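Local coordinates for protein trehalose monomycolate exporter MmpL3 (Mycobacterium tuberculosis, PDB 7NVH) that exports trehalose monomycolate, a carrier of mycolic acids for the mycobacterial cell envelope, probably across the plasma membrane as a transporter related to the RND permeases, at residues 78-82 with 124-128; 89-94 with 154-158; 232-237 with 306-310; 586-590 with 718-723; 594-598 with 705-710. All coordinates share one frame; numbering follows the deposited sequence.

Contact 1. Residues 78-82 with 124-128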
# COMPACT_ATOMS: atom_id res chain seq x y z
N GLY A 78 13.28 -44.70 2.41
CA GLY A 78 13.10 -46.13 2.45
C GLY A 78 13.03 -46.67 3.86
O GLY A 78 13.51 -47.77 4.14
N LYS A 79 12.44 -45.88 4.75
CA LYS A 79 12.27 -46.25 6.15
C LYS A 79 11.01 -45.58 6.66
O LYS A 79 10.30 -44.90 5.91
CB LYS A 79 13.49 -45.84 6.98
CG LYS A 79 14.53 -46.93 7.15
CD LYS A 79 15.78 -46.40 7.84
CE LYS A 79 16.99 -47.26 7.52
NZ LYS A 79 16.63 -48.70 7.42
N THR A 80 10.71 -45.78 7.93
CA THR A 80 9.59 -45.13 8.59
C THR A 80 10.10 -44.12 9.60
O THR A 80 11.29 -44.08 9.93
CB THR A 80 8.69 -46.16 9.28
OG1 THR A 80 9.50 -47.12 9.98
CG2 THR A 80 7.83 -46.89 8.26
N VAL A 81 9.19 -43.27 10.08
CA VAL A 81 9.56 -42.31 11.12
C VAL A 81 9.70 -42.97 12.48
O VAL A 81 10.20 -42.34 13.41
CB VAL A 81 8.54 -41.17 11.23
CG1 VAL A 81 8.66 -40.25 10.03
CG2 VAL A 81 7.14 -41.72 11.34
N ASP A 82 9.28 -44.23 12.61
CA ASP A 82 9.44 -44.98 13.84
C ASP A 82 10.78 -45.69 13.92
O ASP A 82 10.92 -46.64 14.70
CB ASP A 82 8.30 -46.01 13.98
CG ASP A 82 7.06 -45.41 14.60
OD1 ASP A 82 6.99 -44.17 14.71
OD2 ASP A 82 6.16 -46.18 14.98
N ASP A 124 1.04 -43.73 6.70
CA ASP A 124 2.08 -44.62 6.23
C ASP A 124 3.37 -44.48 7.02
O ASP A 124 4.32 -45.22 6.76
CB ASP A 124 2.36 -44.39 4.74
CG ASP A 124 2.55 -42.92 4.41
OD1 ASP A 124 2.36 -42.08 5.30
OD2 ASP A 124 2.90 -42.62 3.25
N LYS A 125 3.42 -43.55 7.97
CA LYS A 125 4.60 -43.32 8.81
C LYS A 125 5.82 -43.01 7.95
O LYS A 125 6.82 -43.72 7.97
CB LYS A 125 4.86 -44.51 9.73
CG LYS A 125 3.80 -44.75 10.79
CD LYS A 125 3.49 -43.48 11.55
CE LYS A 125 2.72 -43.81 12.81
NZ LYS A 125 3.23 -45.06 13.43
N LYS A 126 5.71 -41.94 7.17
CA LYS A 126 6.86 -41.46 6.40
C LYS A 126 7.01 -39.95 6.45
O LYS A 126 7.99 -39.44 5.89
CB LYS A 126 6.77 -41.93 4.95
CG LYS A 126 7.16 -43.38 4.77
CD LYS A 126 7.19 -43.79 3.31
CE LYS A 126 7.60 -45.24 3.17
NZ LYS A 126 6.64 -46.14 3.87
N TYR A 127 6.10 -39.23 7.08
CA TYR A 127 6.24 -37.81 7.31
C TYR A 127 5.76 -37.52 8.72
O TYR A 127 4.78 -38.11 9.18
CB TYR A 127 5.44 -36.98 6.31
CG TYR A 127 6.15 -36.71 5.00
CD1 TYR A 127 6.71 -35.48 4.74
CD2 TYR A 127 6.24 -37.69 4.03
CE1 TYR A 127 7.35 -35.23 3.55
CE2 TYR A 127 6.88 -37.46 2.84
CZ TYR A 127 7.43 -36.22 2.60
OH TYR A 127 8.07 -35.98 1.41
N THR A 128 6.45 -36.62 9.41
CA THR A 128 6.04 -36.21 10.74
C THR A 128 6.50 -34.78 10.95
O THR A 128 7.41 -34.29 10.28
CB THR A 128 6.61 -37.12 11.82
OG1 THR A 128 6.21 -36.65 13.11
CG2 THR A 128 8.12 -37.13 11.75
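K125 lays its chain alongside V81 CG2 and ends beside D82. Its CB packs against V81 CG2 at 3.9 Å, with T80 CG2 just beyond, at 4.1 Å. CG lies beside the backbone N, and a bend at the next torsion (chi2 -51°) turns the chain so that CD passes V81 CG2 at 4.1 Å. A second bend at chi4 brings NZ to D82 OD2 at 3.5 Å, a salt bridge. The Y111 hydroxyl is hydrogen-bonded to both K125 NZ and D82 OD1. The long, flexible lysine suits this place because its methylenes cover a valine while its charge stays near the surface, beside exposed D82.

The contact sits at one end of strand 127-131 in the four-stranded antiparallel sheet of the first extramembrane domain: loop 78-82 joins strand 70-74 to helix 84-94, and residues 127-128 open the neighbouring strand. Beyond the strand pairing of T128 with F73, V81 N donates to K125 O at 3.2 Å (148° at the hydrogen), arriving from above the carbonyl plane, and T80 CA also comes close to this oxygen. V81 turns its branched side chain inward: CG1 meets T128 CG2 at 3.6 Å, methyl against methyl. T128 can line this buried spot because its hydroxyl, on another branch, is hydrogen-bonded to M120 O.

Contact 2. Residues 89-94 with 154-158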
# COMPACT_ATOMS: atom_id res chain seq x y z
N LYS A 89 17.93 -39.64 16.87
CA LYS A 89 18.82 -38.54 16.51
C LYS A 89 18.06 -37.27 16.17
O LYS A 89 18.55 -36.18 16.46
CB LYS A 89 19.74 -38.97 15.36
CG LYS A 89 20.03 -37.89 14.33
CD LYS A 89 20.03 -38.48 12.92
CE LYS A 89 20.27 -37.41 11.88
NZ LYS A 89 18.99 -36.80 11.41
N VAL A 90 16.87 -37.37 15.58
CA VAL A 90 16.09 -36.16 15.35
C VAL A 90 15.66 -35.56 16.68
O VAL A 90 15.65 -34.33 16.85
CB VAL A 90 14.90 -36.45 14.43
CG1 VAL A 90 13.97 -35.26 14.38
CG2 VAL A 90 15.39 -36.78 13.04
N VAL A 91 15.32 -36.40 17.66
CA VAL A 91 15.09 -35.91 19.01
C VAL A 91 16.34 -35.21 19.53
O VAL A 91 16.36 -34.00 19.74
CB VAL A 91 14.64 -37.05 19.94
CG1 VAL A 91 14.76 -36.64 21.38
CG2 VAL A 91 13.22 -37.46 19.62
N ASP A 92 17.44 -35.96 19.65
CA ASP A 92 18.70 -35.46 20.19
C ASP A 92 19.22 -34.24 19.43
O ASP A 92 20.19 -33.62 19.87
CB ASP A 92 19.76 -36.56 20.17
CG ASP A 92 19.38 -37.75 21.03
OD1 ASP A 92 18.46 -37.61 21.86
OD2 ASP A 92 20.00 -38.82 20.87
N GLU A 93 18.62 -33.92 18.29
CA GLU A 93 18.92 -32.68 17.59
C GLU A 93 17.92 -31.57 17.86
O GLU A 93 18.30 -30.40 17.80
CB GLU A 93 19.01 -32.94 16.08
CG GLU A 93 19.65 -31.82 15.30
CD GLU A 93 19.95 -32.21 13.87
OE1 GLU A 93 19.60 -33.34 13.47
OE2 GLU A 93 20.55 -31.39 13.14
N LEU A 94 16.66 -31.90 18.14
CA LEU A 94 15.70 -30.88 18.56
C LEU A 94 15.97 -30.42 19.99
O LEU A 94 15.83 -29.23 20.31
CB LEU A 94 14.28 -31.41 18.41
CG LEU A 94 13.65 -31.18 17.04
CD1 LEU A 94 12.51 -32.15 16.80
CD2 LEU A 94 13.17 -29.75 16.91
N GLN A 154 16.96 -24.36 9.98
CA GLN A 154 16.89 -25.12 8.73
C GLN A 154 17.94 -26.21 8.65
O GLN A 154 17.79 -27.14 7.86
CB GLN A 154 17.02 -24.17 7.55
CG GLN A 154 16.61 -24.77 6.22
CD GLN A 154 15.18 -24.44 5.85
OE1 GLN A 154 14.77 -23.28 5.86
NE2 GLN A 154 14.40 -25.47 5.51
N ARG A 155 19.00 -26.12 9.45
CA ARG A 155 20.07 -27.11 9.40
C ARG A 155 19.72 -28.41 10.11
O ARG A 155 20.52 -29.35 10.07
CB ARG A 155 21.35 -26.53 10.02
CG ARG A 155 22.03 -25.49 9.15
CD ARG A 155 23.42 -25.17 9.66
NE ARG A 155 23.45 -23.92 10.43
CZ ARG A 155 23.39 -22.71 9.88
NH1 ARG A 155 23.30 -22.57 8.57
NH2 ARG A 155 23.43 -21.63 10.66
N LEU A 156 18.57 -28.48 10.77
CA LEU A 156 18.16 -29.72 11.42
C LEU A 156 17.97 -30.82 10.39
O LEU A 156 17.55 -30.57 9.26
CB LEU A 156 16.86 -29.51 12.20
CG LEU A 156 16.88 -28.52 13.37
CD1 LEU A 156 15.52 -28.50 14.05
CD2 LEU A 156 17.97 -28.85 14.36
N ASP A 157 18.32 -32.05 10.79
CA ASP A 157 18.24 -33.26 9.98
C ASP A 157 19.24 -33.27 8.83
O ASP A 157 19.32 -34.26 8.10
CB ASP A 157 16.82 -33.50 9.42
CG ASP A 157 16.59 -34.94 8.99
OD1 ASP A 157 17.34 -35.82 9.45
OD2 ASP A 157 15.66 -35.18 8.20
N GLY A 158 20.01 -32.21 8.66
CA GLY A 158 20.91 -32.09 7.54
C GLY A 158 20.37 -31.30 6.37
O GLY A 158 20.71 -31.60 5.23
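D157 OD1 draws partners from helix 84-94: K89 NZ forms a salt bridge with it at 2.7 Å, less certain because the lysine is modelled in two positions and this is one of them, and W86 NE1 adds a weak hydrogen bond. The lysine chain, bent at chi2 and chi4, crosses the aspartate at about a right angle and touches it with its tip.

One turn further along the helix, E93 sets out toward the loop. Its CG lies anti to the backbone N (chi1 -166°) and the chain runs on extended, which carries the carboxylate to the backbone of D157, where the amide N donates a weak bond to OE1 at 3.2 Å. Alongside, E93 and L156 slide past each other in opposite directions, E93 CG lying 3.5 Å from L156 CD2. The other leucine methyl, L156 CD1, meets L94 CD2 at 3.9 Å, on the buried side where V90 and L94 rest on F73 of strand 70-74. The loop thus ties helix 84-94 to the approach to strand 162-164 in the same alpha/beta domain.

Leucines suit the inner layer and charged residues the outer one. Because the carboxylates of E93 and D157 stand only 5.2 Å apart from OE1 to OD1, the positive charge of K89 would be expected to ease their repulsion, at least when the lysine takes this position.

Contact 3. Residues 232-237 with 306-310. With AV0 (Lauryl Maltose Neopentyl Glycol), chain B.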
# COMPACT_ATOMS: atom_id res chain seq x y z
N PRO A 232 2.91 2.91 15.81
CA PRO A 232 3.37 1.81 14.95
C PRO A 232 3.42 2.20 13.49
O PRO A 232 2.55 2.91 12.97
CB PRO A 232 2.31 0.73 15.20
CG PRO A 232 1.07 1.50 15.46
CD PRO A 232 1.48 2.79 16.13
N VAL A 233 4.46 1.72 12.82
CA VAL A 233 4.67 1.96 11.40
C VAL A 233 4.68 0.60 10.71
O VAL A 233 5.42 -0.30 11.12
CB VAL A 233 5.98 2.72 11.13
CG1 VAL A 233 6.44 2.51 9.70
CG2 VAL A 233 5.79 4.20 11.41
N HIS A 234 3.86 0.46 9.67
CA HIS A 234 3.72 -0.83 9.02
C HIS A 234 4.92 -1.13 8.12
O HIS A 234 5.72 -0.26 7.79
CB HIS A 234 2.43 -0.88 8.20
CG HIS A 234 1.92 -2.26 7.96
ND1 HIS A 234 2.20 -2.97 6.82
CD2 HIS A 234 1.16 -3.07 8.73
CE1 HIS A 234 1.63 -4.16 6.89
NE2 HIS A 234 0.99 -4.24 8.04
N TYR A 235 5.03 -2.40 7.73
CA TYR A 235 6.09 -2.82 6.83
C TYR A 235 5.94 -2.17 5.46
O TYR A 235 6.93 -1.82 4.81
CB TYR A 235 6.10 -4.34 6.69
CG TYR A 235 7.02 -5.05 7.65
CD1 TYR A 235 6.54 -5.62 8.82
CD2 TYR A 235 8.38 -5.17 7.38
CE1 TYR A 235 7.38 -6.27 9.69
CE2 TYR A 235 9.23 -5.83 8.25
CZ TYR A 235 8.72 -6.37 9.41
OH TYR A 235 9.55 -7.03 10.28
N PHE A 236 4.70 -2.00 5.00
CA PHE A 236 4.43 -1.40 3.70
C PHE A 236 4.80 0.07 3.62
O PHE A 236 4.69 0.66 2.54
CB PHE A 236 2.95 -1.54 3.34
CG PHE A 236 2.65 -2.72 2.48
CD1 PHE A 236 2.26 -2.54 1.16
CD2 PHE A 236 2.77 -4.01 2.96
CE1 PHE A 236 1.98 -3.61 0.36
CE2 PHE A 236 2.49 -5.09 2.16
CZ PHE A 236 2.10 -4.89 0.86
N ALA A 237 5.24 0.68 4.73
CA ALA A 237 5.57 2.10 4.69
C ALA A 237 6.72 2.37 3.74
O ALA A 237 6.67 3.34 2.96
CB ALA A 237 5.90 2.59 6.10
N PHE A 306 -2.75 0.09 9.58
CA PHE A 306 -2.00 0.03 8.33
C PHE A 306 -2.18 1.32 7.53
O PHE A 306 -1.21 1.98 7.15
CB PHE A 306 -2.46 -1.19 7.53
CG PHE A 306 -2.04 -1.19 6.09
CD1 PHE A 306 -0.83 -1.74 5.71
CD2 PHE A 306 -2.86 -0.67 5.10
CE1 PHE A 306 -0.44 -1.76 4.39
CE2 PHE A 306 -2.48 -0.68 3.78
CZ PHE A 306 -1.27 -1.23 3.42
N LEU A 307 -3.44 1.71 7.31
CA LEU A 307 -3.71 2.89 6.49
C LEU A 307 -3.22 4.16 7.17
O LEU A 307 -2.74 5.07 6.49
CB LEU A 307 -5.21 2.97 6.19
CG LEU A 307 -5.66 2.05 5.06
CD1 LEU A 307 -7.10 2.29 4.71
CD2 LEU A 307 -4.77 2.24 3.85
N LYS A 308 -3.34 4.24 8.49
CA LYS A 308 -2.89 5.44 9.20
C LYS A 308 -1.38 5.64 9.10
O LYS A 308 -0.91 6.77 9.26
CB LYS A 308 -3.30 5.38 10.66
CG LYS A 308 -4.74 5.79 10.91
CD LYS A 308 -5.06 5.80 12.39
CE LYS A 308 -6.51 6.19 12.64
NZ LYS A 308 -6.75 7.63 12.35
N SER A 309 -0.62 4.58 8.84
CA SER A 309 0.82 4.71 8.65
C SER A 309 1.19 4.90 7.19
O SER A 309 2.11 5.66 6.88
CB SER A 309 1.55 3.49 9.21
OG SER A 309 1.33 2.36 8.39
N LEU A 310 0.48 4.23 6.28
CA LEU A 310 0.73 4.44 4.86
C LEU A 310 0.38 5.86 4.44
O LEU A 310 1.07 6.45 3.59
CB LEU A 310 -0.02 3.42 4.02
CG LEU A 310 0.64 2.05 3.84
CD1 LEU A 310 1.92 2.25 3.08
CD2 LEU A 310 0.94 1.34 5.14
C1 AV0 B . -1.70 -11.65 12.35
O1 AV0 B . -1.66 -11.99 11.00
C2 AV0 B . -1.66 -10.15 12.51
O2 AV0 B . -0.44 -9.66 11.95
C3 AV0 B . -1.72 -9.76 13.96
O3 AV0 B . -1.89 -8.31 14.01
C4 AV0 B . -2.84 -10.41 14.71
O4 AV0 B . -2.56 -10.31 16.15
C5 AV0 B . -3.02 -11.89 14.39
O5 AV0 B . -2.94 -12.20 12.94
C6 AV0 B . -4.36 -12.33 14.89
O6 AV0 B . -5.06 -12.97 13.85
CAA AV0 B . 5.11 -6.54 3.97
CAB AV0 B . -0.21 -24.57 11.92
OAI AV0 B . -3.91 -6.61 14.81
OAJ AV0 B . -7.87 -22.97 7.29
OAL AV0 B . -7.31 -15.22 4.92
OAN AV0 B . -6.19 -19.31 8.87
OAP AV0 B . -3.67 -18.23 9.49
OAQ AV0 B . -6.46 -8.64 18.30
OAR AV0 B . -9.98 -21.30 5.25
OAS AV0 B . -3.19 -7.20 18.99
OAT AV0 B . -9.66 -19.26 3.23
OAU AV0 B . -4.33 -10.60 18.31
OAV AV0 B . -7.83 -17.28 3.94
CAW AV0 B . 4.68 -7.57 5.00
CAX AV0 B . 0.28 -23.83 10.64
CAY AV0 B . 3.70 -6.93 5.97
CAZ AV0 B . -0.44 -22.46 10.53
CBA AV0 B . 3.01 -8.03 6.79
CBB AV0 B . 0.00 -21.76 9.22
CBC AV0 B . 2.41 -9.07 5.83
CBD AV0 B . -0.83 -20.46 9.00
CBE AV0 B . 1.40 -9.98 6.61
CBF AV0 B . -0.08 -19.56 7.99
CBG AV0 B . 2.13 -10.65 7.85
CBH AV0 B . -0.85 -18.19 7.83
CBI AV0 B . 1.07 -10.96 8.97
CBJ AV0 B . 0.18 -17.03 7.84
CBK AV0 B . 0.64 -12.49 8.90
CBL AV0 B . -0.57 -15.65 7.78
CBM AV0 B . -4.34 -6.50 16.15
CBN AV0 B . -7.36 -22.44 6.09
CBP AV0 B . -7.24 -15.30 6.32
CBQ AV0 B . -0.88 -12.62 8.49
CBR AV0 B . -0.63 -15.05 9.23
CBS AV0 B . -1.80 -13.41 10.79
CBT AV0 B . -2.99 -14.16 8.62
OBV AV0 B . -3.42 -15.44 9.12
OBX AV0 B . -5.17 -15.40 7.56
OBY AV0 B . -4.45 -8.92 15.98
OBZ AV0 B . -6.47 -20.20 5.81
OCB AV0 B . -7.45 -18.23 6.57
CCC AV0 B . -5.13 -7.72 16.51
CCD AV0 B . -7.71 -20.97 5.99
CCF AV0 B . -6.09 -16.19 6.72
CCH AV0 B . -5.57 -18.23 8.08
CCJ AV0 B . -4.14 -16.22 8.21
CCL AV0 B . -4.74 -17.42 8.97
CCM AV0 B . -1.56 -13.80 9.27
CCN AV0 B . -5.33 -7.78 18.03
CCO AV0 B . -8.70 -20.77 4.84
CCQ AV0 B . -6.65 -17.42 7.45
CCR AV0 B . -3.20 -9.20 16.71
CCS AV0 B . -6.74 -18.78 5.52
CCT AV0 B . -4.17 -8.28 18.81
CCU AV0 B . -8.88 -19.34 4.47
CCV AV0 B . -3.49 -9.45 18.18
CCW AV0 B . -7.59 -18.67 4.26
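H234 and F236 face helix 305-336 from a type I beta turn, H234 to A237, closed by a bond from A237 N to H234 O and leading into helix 237-246. The rings meet edge to face. F306 sends the CD1 corner of its ring over the centre of the H234 imidazole, 3.4 Å above its plane; the centroids are 4.9 Å apart and the planes stand at 85°. The neighbouring CE1 lies 3.6 Å from F236 CB, and the edge of F306 is turned toward the F236 ring in an offset version of the same geometry, at 69°. F43 adds a stack on F306 and a perpendicular contact with H234.

Below the rings, S309 is small enough to let the chains approach. Its OG sits between its own backbone N and carbonyl carbon, where it gives its proton to F306 O at 2.9 Å and receives a weak bond from H234 N at 3.4 Å. L310 packs beside them, CD2 against H234 CB at 4.1 Å.

The tail of a bound lauryl maltose neopentyl glycol also reaches the H234 and F236 rings, its CAA 3.5 Å from F236 CE2 and its CAY 3.6 Å from H234 CE1. F236 N donates to H234 ND1 in a straight capping bond that helps set the ring's rotation and is consistent with a neutral imidazole protonated on NE2. Such an aromatic wall suits a hydrocarbon chain, and perhaps the lipid substrate's.

Contact 4. Residues 586-590 with 718-723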
# COMPACT_ATOMS: atom_id res chain seq x y z
N LYS A 586 -14.33 19.20 -14.20
CA LYS A 586 -13.91 18.37 -15.32
C LYS A 586 -12.80 17.40 -14.91
O LYS A 586 -12.84 16.21 -15.23
CB LYS A 586 -13.45 19.27 -16.46
CG LYS A 586 -13.03 18.53 -17.70
CD LYS A 586 -12.12 19.38 -18.56
CE LYS A 586 -10.71 19.40 -18.02
NZ LYS A 586 -10.07 18.06 -18.10
N ALA A 587 -11.80 17.91 -14.18
CA ALA A 587 -10.70 17.05 -13.75
C ALA A 587 -11.16 16.03 -12.72
O ALA A 587 -10.65 14.91 -12.71
CB ALA A 587 -9.56 17.90 -13.20
N THR A 588 -12.12 16.39 -11.87
CA THR A 588 -12.66 15.42 -10.92
C THR A 588 -13.38 14.29 -11.64
O THR A 588 -13.23 13.11 -11.29
CB THR A 588 -13.60 16.12 -9.94
OG1 THR A 588 -12.82 16.87 -8.99
CG2 THR A 588 -14.46 15.12 -9.20
N LEU A 589 -14.17 14.63 -12.66
CA LEU A 589 -14.87 13.60 -13.42
C LEU A 589 -13.88 12.67 -14.13
O LEU A 589 -14.04 11.45 -14.09
CB LEU A 589 -15.82 14.23 -14.43
CG LEU A 589 -17.00 15.02 -13.85
CD1 LEU A 589 -17.93 15.48 -14.96
CD2 LEU A 589 -17.75 14.20 -12.82
N MET A 590 -12.86 13.24 -14.77
CA MET A 590 -11.86 12.40 -15.41
C MET A 590 -11.08 11.55 -14.42
O MET A 590 -10.78 10.39 -14.72
CB MET A 590 -10.91 13.23 -16.26
CG MET A 590 -11.48 13.60 -17.61
SD MET A 590 -10.66 14.98 -18.41
CE MET A 590 -12.02 15.65 -19.36
N LEU A 718 -9.08 13.03 -24.34
CA LEU A 718 -10.27 13.39 -23.58
C LEU A 718 -10.22 14.83 -23.09
O LEU A 718 -11.19 15.57 -23.24
CB LEU A 718 -10.43 12.44 -22.39
CG LEU A 718 -11.86 12.14 -21.95
CD1 LEU A 718 -12.68 11.67 -23.14
CD2 LEU A 718 -11.85 11.10 -20.85
N VAL A 719 -9.09 15.25 -22.51
CA VAL A 719 -8.99 16.62 -22.00
C VAL A 719 -9.14 17.66 -23.11
O VAL A 719 -9.95 18.59 -22.95
CB VAL A 719 -7.69 16.79 -21.19
CG1 VAL A 719 -7.71 18.11 -20.45
CG2 VAL A 719 -7.52 15.64 -20.23
N PRO A 720 -8.41 17.58 -24.23
CA PRO A 720 -8.62 18.60 -25.28
C PRO A 720 -10.02 18.60 -25.84
O PRO A 720 -10.60 19.68 -26.04
CB PRO A 720 -7.59 18.22 -26.35
CG PRO A 720 -6.65 17.30 -25.73
CD PRO A 720 -7.30 16.66 -24.56
N SER A 721 -10.60 17.43 -26.10
CA SER A 721 -11.93 17.38 -26.68
C SER A 721 -12.98 17.95 -25.74
O SER A 721 -13.85 18.72 -26.16
CB SER A 721 -12.28 15.94 -27.06
OG SER A 721 -12.31 15.12 -25.91
N VAL A 722 -12.90 17.60 -24.46
CA VAL A 722 -13.86 18.13 -23.49
C VAL A 722 -13.68 19.63 -23.34
O VAL A 722 -14.66 20.39 -23.34
CB VAL A 722 -13.72 17.40 -22.14
CG1 VAL A 722 -14.50 18.13 -21.07
CG2 VAL A 722 -14.22 15.97 -22.27
N MET A 723 -12.44 20.10 -23.22
CA MET A 723 -12.21 21.53 -23.03
C MET A 723 -12.61 22.33 -24.27
O MET A 723 -12.93 23.51 -24.15
CB MET A 723 -10.75 21.79 -22.67
CG MET A 723 -10.43 21.49 -21.22
SD MET A 723 -8.70 21.71 -20.83
CE MET A 723 -8.62 23.49 -20.70
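Apolar contacts dominate between K586 and M590 on helix 582-607 and L718, V719, V722 and M723 of helix 694-726. M590 runs extended beyond CG, and each part of it finds a different partner: CG lies 4.1 Å from L718 CD2, SD 3.7 Å from V719 CG2, and the methyl CE meets V722 CG2 tip to tip, also at 3.7 Å. An unbranched, pliable methionine suits this place because it can follow the uneven surface presented by two valines and a leucine.

These helices belong to the membrane bundle of an RND-type transporter. Here their axes pass 11.5 Å apart, pointing in largely opposed directions (139°), and at such a separation long side chains are needed to bridge the gap. K586 and M590, one turn apart, do so.

The lysine combines apolar and polar character. Its stem slides past V722 in the opposite direction, CG 3.7 Å from V722 CG1, and CD then touches M723 CG at 3.8 Å. Bends at chi3 (79°) and chi4 curl the end round, so that NZ comes over V719 CG1. The charge has a long, weak ion pair with E642 of helix 624-654, a helix that V719 and M723 also touch.

No hydrogen bond joins the two segments. Helix 694-726 is kinked here at P720, whose nitrogen, lacking a hydrogen, makes no bond to the preceding turn.

Contact 5. Residues 594-598 with 705-710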
# COMPACT_ATOMS: atom_id res chain seq x y z
N THR A 594 -10.94 7.50 -14.44
CA THR A 594 -9.67 6.77 -14.45
C THR A 594 -9.58 5.80 -13.28
O THR A 594 -9.11 4.67 -13.44
CB THR A 594 -8.50 7.75 -14.42
OG1 THR A 594 -8.64 8.70 -15.49
CG2 THR A 594 -7.19 7.01 -14.58
N LEU A 595 -10.03 6.23 -12.10
CA LEU A 595 -10.03 5.34 -10.94
C LEU A 595 -10.93 4.13 -11.17
O LEU A 595 -10.55 3.00 -10.85
CB LEU A 595 -10.46 6.11 -9.70
CG LEU A 595 -10.64 5.30 -8.42
CD1 LEU A 595 -9.40 4.49 -8.11
CD2 LEU A 595 -10.98 6.24 -7.27
N GLY A 596 -12.12 4.36 -11.72
CA GLY A 596 -13.01 3.25 -12.00
C GLY A 596 -12.42 2.26 -12.99
O GLY A 596 -12.49 1.04 -12.78
N SER A 597 -11.83 2.77 -14.07
CA SER A 597 -11.23 1.88 -15.06
C SER A 597 -10.04 1.13 -14.47
O SER A 597 -9.85 -0.06 -14.77
CB SER A 597 -10.80 2.68 -16.29
OG SER A 597 -11.91 3.39 -16.82
N THR A 598 -9.23 1.79 -13.65
CA THR A 598 -8.09 1.13 -13.03
C THR A 598 -8.55 0.01 -12.10
O THR A 598 -7.98 -1.08 -12.11
CB THR A 598 -7.25 2.15 -12.27
OG1 THR A 598 -6.66 3.06 -13.19
CG2 THR A 598 -6.15 1.45 -11.48
N ALA A 705 -1.48 1.12 -14.50
CA ALA A 705 -2.66 1.25 -15.35
C ALA A 705 -3.23 2.66 -15.28
O ALA A 705 -3.61 3.23 -16.31
CB ALA A 705 -3.71 0.22 -14.94
N ALA A 706 -3.28 3.24 -14.07
CA ALA A 706 -3.83 4.58 -13.93
C ALA A 706 -3.03 5.59 -14.72
O ALA A 706 -3.60 6.41 -15.46
CB ALA A 706 -3.88 4.97 -12.45
N LEU A 707 -1.70 5.54 -14.62
CA LEU A 707 -0.90 6.52 -15.35
C LEU A 707 -0.85 6.23 -16.84
O LEU A 707 -0.81 7.16 -17.65
CB LEU A 707 0.50 6.64 -14.77
CG LEU A 707 0.58 7.47 -13.48
CD1 LEU A 707 -0.02 6.77 -12.28
CD2 LEU A 707 2.01 7.90 -13.21
N LEU A 708 -0.86 4.96 -17.24
CA LEU A 708 -0.93 4.64 -18.66
C LEU A 708 -2.19 5.23 -19.27
O LEU A 708 -2.14 5.88 -20.32
CB LEU A 708 -0.88 3.12 -18.86
CG LEU A 708 -0.85 2.52 -20.28
CD1 LEU A 708 -0.20 1.15 -20.23
CD2 LEU A 708 -2.24 2.40 -20.89
N LEU A 709 -3.34 5.04 -18.61
CA LEU A 709 -4.57 5.64 -19.10
C LEU A 709 -4.45 7.16 -19.08
O LEU A 709 -4.65 7.82 -20.11
CB LEU A 709 -5.75 5.18 -18.25
CG LEU A 709 -6.26 3.77 -18.52
CD1 LEU A 709 -7.18 3.32 -17.40
CD2 LEU A 709 -6.97 3.71 -19.86
N ASP A 710 -4.10 7.76 -17.95
CA ASP A 710 -4.08 9.24 -17.80
C ASP A 710 -3.04 9.93 -18.68
O ASP A 710 -3.15 11.12 -18.85
CB ASP A 710 -3.72 9.66 -16.39
CG ASP A 710 -4.56 10.82 -15.89
OD1 ASP A 710 -5.69 10.57 -15.42
OD2 ASP A 710 -4.09 11.97 -15.97
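T598 brings its hydroxyl over A706, OG1 lying 3.3 Å from A706 CA and 3.5 Å from A706 CB. A small alanine lets the backbones come this close, the CA atoms of the pair being 5.6 Å apart. One turn earlier, T594 CG2 rests near A706 O at 3.7 Å, while T594 OG1 faces D710 OD1 at 3.5 Å. On the other flank S597 CB meets L709 CD1 at 3.8 Å.

The hydroxyls are held largely by their own helix: T598 OG1 donates to T594 O at 2.9 Å, arriving from the carbonyl face opposite to T598 N, and T594 OG1 bonds to M590 O. S597 OG has M407 O of helix 401-408 and L593 O as possible acceptors. Threonine and serine thus suit a buried helix surface.

The axes cross at 130°, 9.3 Å apart. Helix 624-654 packs against helix 694-726 next to the contact, D710 touching S638 and Y641, with the D710 and E642 carboxylates close together, and L707 touching L637.

Overall arrangement
Contacts 1 and 2, with centres 16 Å apart, belong to one extramembrane alpha/beta domain: contact 1 includes the start of strand 127-131 of its sheet, and contact 2 packs helix 84-94 beside it. Their segments alternate along the chain, 89-94 falling between 78-82 and 124-128. Contact 3 comes next, about 8 Å from the chain's centre, where the ligand pocket meets the membrane helices. Contacts 4 and 5, in the second MMPL region, both join helices 582-607 and 694-726, with centres 14 Å apart, contact 5 lying between the segments of contact 4. Contacts 1 and 4 are about 68 Å apart between centres. The series thus runs from the domain outside the membrane, past a lipid-like ligand, into the helix bundle.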